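Local coordinates for protein 4-phosphoerythronate dehydrogenase (PDB 4PRK) that probably interconverts pyruvate and D-lactate with NAD as coenzyme, as a tetrameric D-lactate dehydrogenase of the D-isomer specific 2-hydroxyacid dehydrogenase family, at residues 181-184 / 185-189; 242-245 / 246-250; 297-301 / 302-306. All coordinates share one frame; numbering follows the deposited sequence.

Interaction 1 (181-184 / 185-189)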
loop_
_atom_site.group_PDB
_atom_site.type_symbol
_atom_site.label_atom_id
_atom_site.label_comp_id
_atom_site.label_asym_id
_atom_site.label_seq_id
_atom_site.Cartn_x
_atom_site.Cartn_y
_atom_site.Cartn_z
ATOM N N PRO A 181 8.806 -1.634 17.062
ATOM C CA PRO A 181 7.791 -0.637 16.796
ATOM C C PRO A 181 7.570 -0.367 15.309
ATOM O O PRO A 181 6.471 -0.024 14.899
ATOM C CB PRO A 181 8.326 0.615 17.487
ATOM C CG PRO A 181 9.758 0.350 17.792
ATOM C CD PRO A 181 9.955 -1.106 17.817
ATOM N N GLU A 182 8.605 -0.550 14.513
ATOM C CA GLU A 182 8.485 -0.265 13.087
ATOM C C GLU A 182 7.602 -1.222 12.296
ATOM O O GLU A 182 7.121 -0.863 11.226
ATOM C CB GLU A 182 9.889 -0.127 12.460
ATOM C CG GLU A 182 10.691 -1.383 12.282
ATOM C CD GLU A 182 12.197 -1.110 12.134
ATOM O OE1 GLU A 182 12.985 -1.907 12.698
ATOM O OE2 GLU A 182 12.612 -0.107 11.460
ATOM N N VAL A 183 7.311 -2.409 12.813
ATOM C CA VAL A 183 6.320 -3.295 12.132
ATOM C C VAL A 183 4.816 -3.022 12.446
ATOM O O VAL A 183 3.891 -3.548 11.749
ATOM C CB VAL A 183 6.657 -4.795 12.360
ATOM C CG1 VAL A 183 8.045 -5.121 11.827
ATOM C CG2 VAL A 183 6.552 -5.207 13.833
ATOM N N GLU A 184 4.524 -2.192 13.441
ATOM C CA GLU A 184 3.126 -2.052 13.831
ATOM C C GLU A 184 2.165 -1.445 12.827
ATOM O O GLU A 184 0.975 -1.669 12.938
ATOM C CB GLU A 184 3.016 -1.297 15.152
ATOM C CG GLU A 184 3.648 -2.165 16.265
ATOM C CD GLU A 184 3.314 -1.760 17.689
ATOM O OE1 GLU A 184 3.687 -0.623 18.086
ATOM O OE2 GLU A 184 2.735 -2.625 18.418
ATOM N N PRO A 185 2.643 -0.684 11.828
ATOM C CA PRO A 185 1.658 -0.257 10.813
ATOM C C PRO A 185 1.094 -1.423 10.033
ATOM O O PRO A 185 0.071 -1.291 9.400
ATOM C CB PRO A 185 2.492 0.581 9.849
ATOM C CG PRO A 185 3.734 0.941 10.597
ATOM C CD PRO A 185 3.995 -0.166 11.551
ATOM N N TYR A 186 1.788 -2.553 10.038
ATOM C CA TYR A 186 1.397 -3.672 9.213
ATOM C C TYR A 186 0.896 -4.914 9.974
ATOM O O TYR A 186 0.374 -5.839 9.366
ATOM C CB TYR A 186 2.580 -4.087 8.391
ATOM C CG TYR A 186 3.214 -2.966 7.636
ATOM C CD1 TYR A 186 2.509 -2.317 6.612
ATOM C CD2 TYR A 186 4.508 -2.550 7.912
ATOM C CE1 TYR A 186 3.091 -1.282 5.858
ATOM C CE2 TYR A 186 5.110 -1.518 7.167
ATOM C CZ TYR A 186 4.383 -0.874 6.146
ATOM O OH TYR A 186 4.892 0.189 5.393
ATOM N N LEU A 187 1.054 -4.969 11.282
ATOM C CA LEU A 187 0.601 -6.138 12.025
ATOM C C LEU A 187 0.232 -5.725 13.418
ATOM O O LEU A 187 0.506 -4.614 13.775
ATOM C CB LEU A 187 1.673 -7.221 12.066
ATOM C CG LEU A 187 3.019 -6.888 12.699
ATOM C CD1 LEU A 187 2.986 -6.942 14.226
ATOM C CD2 LEU A 187 4.074 -7.843 12.167
ATOM N N THR A 188 -0.421 -6.622 14.171
ATOM C CA THR A 188 -0.768 -6.415 15.591
ATOM C C THR A 188 -0.194 -7.589 16.344
ATOM O O THR A 188 -0.433 -8.768 15.973
ATOM C CB THR A 188 -2.262 -6.442 15.761
ATOM O OG1 THR A 188 -2.843 -5.332 15.046
ATOM C CG2 THR A 188 -2.655 -6.391 17.260
ATOM N N TYR A 189 0.627 -7.307 17.353
ATOM C CA TYR A 189 1.156 -8.370 18.179
ATOM C C TYR A 189 0.041 -9.057 19.012
ATOM O O TYR A 189 -0.929 -8.436 19.375
ATOM C CB TYR A 189 2.236 -7.823 19.076
ATOM C CG TYR A 189 3.540 -7.456 18.398
ATOM C CD1 TYR A 189 4.397 -8.439 17.937
ATOM C CD2 TYR A 189 3.959 -6.157 18.335
ATOM C CE1 TYR A 189 5.613 -8.122 17.351
ATOM C CE2 TYR A 189 5.180 -5.829 17.763
ATOM C CZ TYR A 189 5.999 -6.839 17.275
ATOM O OH TYR A 189 7.198 -6.539 16.709
HETATM O O HOH W 1 0.554 -4.375 18.049
#
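Val183 O turns the chain by accepting from Tyr186 N at 2.9 Å (N-H...O angle 156°), with a second, weak bond from Leu187 N, so that Glu184 and Pro185 form the corners of a tight helical turn leaving the 3-10 segment 181-183. The side chains of Val183, Leu187 and Tyr189 pack together at the turn. Leu187 holds CG between its backbone N and carbonyl carbon (chi1 60°), a posture that stands its branches up beside Val183: CD2 lies 4.0 Å from Val183 CG2, while CD1 rests over the centre of the Tyr189 ring, 4.0 Å above its plane. Val183 CG2 also reaches the phenol end of that ring, 3.8 Å from Tyr189 CZ, the two side chains crossing nearly at right angles. With an alanine here in place of Leu187, the Tyr189 ring face and the Val183 methyl would probably lose their shared neighbour, opening a gap beside Ala162 of helix 155-167. Glu184 comes to the edge of the same ring, its OE2 3.7 Å from Tyr189 CD2 and its carboxylate turned 47° from the ring plane. A water ties this pair together, donating to Glu184 OE2 at 2.8 Å and accepting from Tyr189 N at 3.0 Å. Tyr179 OH holds Glu184 OE1, Asn180 N bonds Tyr189 OH, and Tyr186 OH reaches Gln163 of the second subunit. The turn leads into the short strand 188-189, which lies beside strand 171-175 at the edge of the parallel sheet in the Rossmann-type NAD-binding domain.

Interaction 2 (242-245 / 246-250); sequences AALI and EALEK
Leu244 and Leu248 stand one turn apart on helix 241-250, the crossover helix of the beta-alpha-beta unit that links strands 229-232 and 255-258. The two side chains lie side by side and point the same way, Leu244 CD1 meeting Leu248 CD1 at 3.7 Å. Leu244 brings its branches there by keeping CG opposite the backbone N (chi1 168°), and Leu248 CD1 also brushes the carbonyl oxygen of Leu244. The backbone keeps the regular i to i+4 bonding of an alpha helix, with Glu246 N to Ala242 O, Ala247 N to Ala243 O, Leu248 N to Leu244 O and Glu249 N to Ile245 O all at 2.8 to 3.0 Å. In the Rossmann-type fold this helix packs against the sheet and against neighbouring helices. Leu244 reaches Ala256 and Leu258 of strand 255-258, Ala243 and Ala247 touch Phe221 of helix 218-223, and Ile245 lies on Leu284 of helix 279-285, where Leu248 joins it. On the side of Ile245, Glu249 runs alongside with an extended chain; its CG comes to 3.3 Å from Ile245 O, and its carboxylate OE2 stops 3.8 Å from the Ile245 CG2 methyl, a contact of apolar branch with charged end rather than a polar bond. Further round, Lys250 bends back along the helix surface so that its NZ forms a salt bridge with Glu246 OE2 at 3.1 Å, meeting that oxygen on its anti side and only 16° out of the carboxylate plane. Glu246 and Lys250 are both exposed, which places this charge pair on the solvent side of the helix.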
loop_
_atom_site.group_PDB
_atom_site.type_symbol
_atom_site.label_atom_id
_atom_site.label_comp_id
_atom_site.label_asym_id
_atom_site.label_seq_id
_atom_site.Cartn_x
_atom_site.Cartn_y
_atom_site.Cartn_z
ATOM N N ALA A 242 4.999 -35.656 10.212
ATOM C CA ALA A 242 3.995 -36.696 10.453
ATOM C C ALA A 242 2.679 -36.053 10.839
ATOM O O ALA A 242 1.614 -36.390 10.291
ATOM C CB ALA A 242 4.476 -37.636 11.592
ATOM N N ALA A 243 2.747 -35.142 11.809
ATOM C CA ALA A 243 1.529 -34.451 12.307
ATOM C C ALA A 243 0.934 -33.585 11.223
ATOM O O ALA A 243 -0.287 -33.444 11.187
ATOM C CB ALA A 243 1.810 -33.584 13.522
ATOM N N LEU A 244 1.794 -33.027 10.356
ATOM C CA LEU A 244 1.347 -32.212 9.223
ATOM C C LEU A 244 0.529 -33.083 8.253
ATOM O O LEU A 244 -0.610 -32.754 7.885
ATOM C CB LEU A 244 2.563 -31.553 8.529
ATOM C CG LEU A 244 2.312 -30.893 7.159
ATOM C CD1 LEU A 244 1.235 -29.856 7.265
ATOM C CD2 LEU A 244 3.530 -30.243 6.534
ATOM N N ILE A 245 1.112 -34.220 7.875
ATOM C CA ILE A 245 0.500 -35.148 6.932
ATOM C C ILE A 245 -0.868 -35.644 7.434
ATOM O O ILE A 245 -1.863 -35.623 6.728
ATOM C CB ILE A 245 1.472 -36.328 6.692
ATOM C CG1 ILE A 245 2.590 -35.880 5.752
ATOM C CG2 ILE A 245 0.755 -37.488 6.071
ATOM C CD1 ILE A 245 3.655 -36.909 5.490
ATOM N N GLU A 246 -0.883 -36.077 8.682
ATOM C CA GLU A 246 -2.089 -36.501 9.345
ATOM C C GLU A 246 -3.164 -35.410 9.378
ATOM O O GLU A 246 -4.334 -35.632 9.080
ATOM C CB GLU A 246 -1.678 -36.875 10.754
ATOM C CG GLU A 246 -2.777 -37.495 11.555
ATOM C CD GLU A 246 -2.274 -38.072 12.872
ATOM O OE1 GLU A 246 -1.050 -38.384 12.969
ATOM O OE2 GLU A 246 -3.121 -38.222 13.788
ATOM N N ALA A 247 -2.758 -34.223 9.783
ATOM C CA ALA A 247 -3.671 -33.096 9.821
ATOM C C ALA A 247 -4.315 -32.856 8.448
ATOM O O ALA A 247 -5.511 -32.631 8.367
ATOM C CB ALA A 247 -2.920 -31.843 10.275
ATOM N N LEU A 248 -3.518 -32.921 7.380
ATOM C CA LEU A 248 -4.031 -32.710 6.031
ATOM C C LEU A 248 -4.941 -33.847 5.659
ATOM O O LEU A 248 -6.040 -33.619 5.127
ATOM C CB LEU A 248 -2.889 -32.629 4.996
ATOM C CG LEU A 248 -2.119 -31.306 4.987
ATOM C CD1 LEU A 248 -0.686 -31.495 4.537
ATOM C CD2 LEU A 248 -2.831 -30.277 4.124
ATOM N N GLU A 249 -4.484 -35.065 5.945
ATOM C CA GLU A 249 -5.296 -36.265 5.654
ATOM C C GLU A 249 -6.632 -36.212 6.374
ATOM O O GLU A 249 -7.637 -36.570 5.812
ATOM C CB GLU A 249 -4.564 -37.557 6.001
ATOM C CG GLU A 249 -3.495 -37.925 4.979
ATOM C CD GLU A 249 -2.700 -39.147 5.395
ATOM O OE1 GLU A 249 -2.795 -39.574 6.577
ATOM O OE2 GLU A 249 -1.964 -39.673 4.537
ATOM N N LYS A 250 -6.646 -35.690 7.593
ATOM C CA LYS A 250 -7.898 -35.586 8.328
ATOM C C LYS A 250 -8.653 -34.298 8.036
ATOM O O LYS A 250 -9.749 -34.132 8.517
ATOM C CB LYS A 250 -7.638 -35.738 9.809
ATOM C CG LYS A 250 -7.026 -37.096 10.147
ATOM C CD LYS A 250 -7.023 -37.359 11.637
ATOM C CE LYS A 250 -6.421 -36.204 12.416
ATOM N NZ LYS A 250 -5.752 -36.676 13.657
#

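Interaction 3 (297-301 / 302-306); sequences AYFTK and TSVRN
Tyr298 O is gripped by two donors: Ser303 OG at 2.7 Å, which arrives in the carbonyl plane on a lone pair, and Thr300 N at 2.8 Å, whose bond makes Phe299 the centre of an inverse gamma turn. Thus one carbonyl both closes the turn before the helix and fastens its first coil. Ser303 spends its hydroxyl on that oxygen, and its backbone N is received by Thr300 OG1 at 3.2 Å with an N-H...O angle of 147°. Thr300 holds OG1 between its own N and carbonyl carbon (chi1 63°), a rotation that turns the hydroxyl over the start of the helix. Its carbonyl oxygen, too, takes part, accepting a nearly straight bond (171°) from Val304 N at 3.1 Å and a weak one from Ser303 N. On the apolar side, Val304 CG2 lies at the edge of the Phe299 ring, 4.0 Å from CD1, the two side chains running side by side and both touching Ser11 of helix 10-23. The Tyr298 ring presents its edge to Ser303 CB, with Phe299 CB over one face. Farther along, Arg305 grips Asn306 OD1 side-on, NE at 2.9 Å and NH1 at 2.7 Å, with the oxygen almost exactly in the guanidinium plane; this pair of hydrogen bonds to one oxygen should fix how both groups are turned. Asn306 ND2 meanwhile donates to Tyr101 O. Glu143 of the fourth subunit bonds the hydroxyls of Thr300 and Thr302, and Asn135 of that subunit meets Tyr298 OH. Thr300 is the N-cap of helix 301-319, its OG1 taking the N-H of Ser303, and this helix returns the chain to the N-terminal domain as in other D-2-hydroxyacid dehydrogenases.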
loop_
_atom_site.group_PDB
_atom_site.type_symbol
_atom_site.label_atom_id
_atom_site.label_comp_id
_atom_site.label_asym_id
_atom_site.label_seq_id
_atom_site.Cartn_x
_atom_site.Cartn_y
_atom_site.Cartn_z
ATOM N N ALA A 297 12.939 -20.481 -1.852
ATOM C CA ALA A 297 12.303 -19.137 -1.611
ATOM C C ALA A 297 13.349 -18.024 -1.886
ATOM O O ALA A 297 13.055 -16.967 -2.431
ATOM C CB ALA A 297 11.749 -19.016 -0.194
ATOM N N TYR A 298 14.593 -18.271 -1.542
ATOM C CA TYR A 298 15.646 -17.268 -1.724
ATOM C C TYR A 298 16.027 -17.023 -3.191
ATOM O O TYR A 298 16.725 -16.057 -3.472
ATOM C CB TYR A 298 16.937 -17.703 -0.979
ATOM C CG TYR A 298 17.685 -18.727 -1.835
ATOM C CD1 TYR A 298 17.348 -20.076 -1.820
ATOM C CD2 TYR A 298 18.675 -18.322 -2.718
ATOM C CE1 TYR A 298 17.992 -20.980 -2.639
ATOM C CE2 TYR A 298 19.309 -19.220 -3.557
ATOM C CZ TYR A 298 18.964 -20.536 -3.524
ATOM O OH TYR A 298 19.601 -21.400 -4.394
ATOM N N PHE A 299 15.611 -17.869 -4.129
ATOM C CA PHE A 299 16.353 -17.985 -5.388
ATOM C C PHE A 299 15.833 -16.969 -6.418
ATOM O O PHE A 299 15.044 -17.342 -7.347
ATOM C CB PHE A 299 16.241 -19.446 -5.880
ATOM C CG PHE A 299 17.071 -19.771 -7.096
ATOM C CD1 PHE A 299 18.374 -19.306 -7.226
ATOM C CD2 PHE A 299 16.571 -20.608 -8.073
ATOM C CE1 PHE A 299 19.115 -19.610 -8.351
ATOM C CE2 PHE A 299 17.320 -20.934 -9.187
ATOM C CZ PHE A 299 18.603 -20.440 -9.310
ATOM N N THR A 300 16.195 -15.695 -6.209
ATOM C CA THR A 300 15.986 -14.616 -7.193
ATOM C C THR A 300 17.335 -14.035 -7.606
ATOM O O THR A 300 18.356 -14.320 -6.991
ATOM C CB THR A 300 15.186 -13.460 -6.595
ATOM O OG1 THR A 300 15.935 -12.882 -5.511
ATOM C CG2 THR A 300 13.872 -14.001 -6.041
ATOM N N LYS A 301 17.321 -13.228 -8.660
ATOM C CA LYS A 301 18.515 -12.556 -9.154
ATOM C C LYS A 301 19.082 -11.637 -8.086
ATOM O O LYS A 301 20.261 -11.539 -7.917
ATOM C CB LYS A 301 18.165 -11.667 -10.330
ATOM C CG LYS A 301 17.566 -12.379 -11.532
ATOM C CD LYS A 301 18.633 -12.800 -12.518
ATOM C CE LYS A 301 18.033 -13.076 -13.886
ATOM N NZ LYS A 301 19.165 -13.392 -14.814
ATOM N N THR A 302 18.211 -10.929 -7.376
ATOM C CA THR A 302 18.673 -10.101 -6.306
ATOM C C THR A 302 19.428 -10.940 -5.270
ATOM O O THR A 302 20.435 -10.497 -4.757
ATOM C CB THR A 302 17.497 -9.376 -5.636
ATOM O OG1 THR A 302 16.680 -8.763 -6.646
ATOM C CG2 THR A 302 18.038 -8.300 -4.570
ATOM N N SER A 303 18.951 -12.129 -4.913
ATOM C CA SER A 303 19.589 -12.788 -3.782
ATOM C C SER A 303 20.962 -13.188 -4.213
ATOM O O SER A 303 21.952 -12.993 -3.489
ATOM C CB SER A 303 18.840 -14.042 -3.260
ATOM O OG SER A 303 17.647 -13.717 -2.556
ATOM N N VAL A 304 21.004 -13.826 -5.378
ATOM C CA VAL A 304 22.240 -14.429 -5.842
ATOM C C VAL A 304 23.293 -13.308 -5.995
ATOM O O VAL A 304 24.417 -13.450 -5.551
ATOM C CB VAL A 304 22.009 -15.211 -7.135
ATOM C CG1 VAL A 304 23.335 -15.615 -7.807
ATOM C CG2 VAL A 304 21.175 -16.428 -6.822
ATOM N N ARG A 305 22.893 -12.171 -6.531
ATOM C CA ARG A 305 23.795 -11.058 -6.621
ATOM C C ARG A 305 24.259 -10.536 -5.241
ATOM O O ARG A 305 25.435 -10.269 -5.054
ATOM C CB ARG A 305 23.145 -9.931 -7.372
ATOM C CG ARG A 305 24.063 -8.749 -7.462
ATOM C CD ARG A 305 23.308 -7.480 -7.641
ATOM N NE ARG A 305 22.697 -7.055 -6.396
ATOM C CZ ARG A 305 21.931 -5.976 -6.300
ATOM N NH1 ARG A 305 21.387 -5.632 -5.140
ATOM N NH2 ARG A 305 21.700 -5.243 -7.378
ATOM N N ASN A 306 23.321 -10.372 -4.301
ATOM C CA ASN A 306 23.641 -9.872 -2.987
ATOM C C ASN A 306 24.565 -10.787 -2.247
ATOM O O ASN A 306 25.475 -10.314 -1.578
ATOM C CB ASN A 306 22.393 -9.559 -2.177
ATOM C CG ASN A 306 21.712 -8.298 -2.669
ATOM O OD1 ASN A 306 22.252 -7.567 -3.538
ATOM N ND2 ASN A 306 20.512 -8.026 -2.158
#

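How the interactions relate
The three contacts follow one another along the chain; each is a local contact between adjoining segments, and none encloses or crosses another. Interaction 1 closes the turn before the outermost strand 188-189 of the seven-stranded sheet. Interaction 2 lies on a crossover helix of the same NAD-binding domain, its centre about 32 Å from that of interaction 1. Interaction 3 begins after strand 290-292, at the opposite outer strand of that sheet, and starts the helix heading towards the five-stranded domain. No two contacts touch within one chain, yet interactions 1 and 3 meet across a subunit interface, where Pro181 packs on Asn306 of the second subunit.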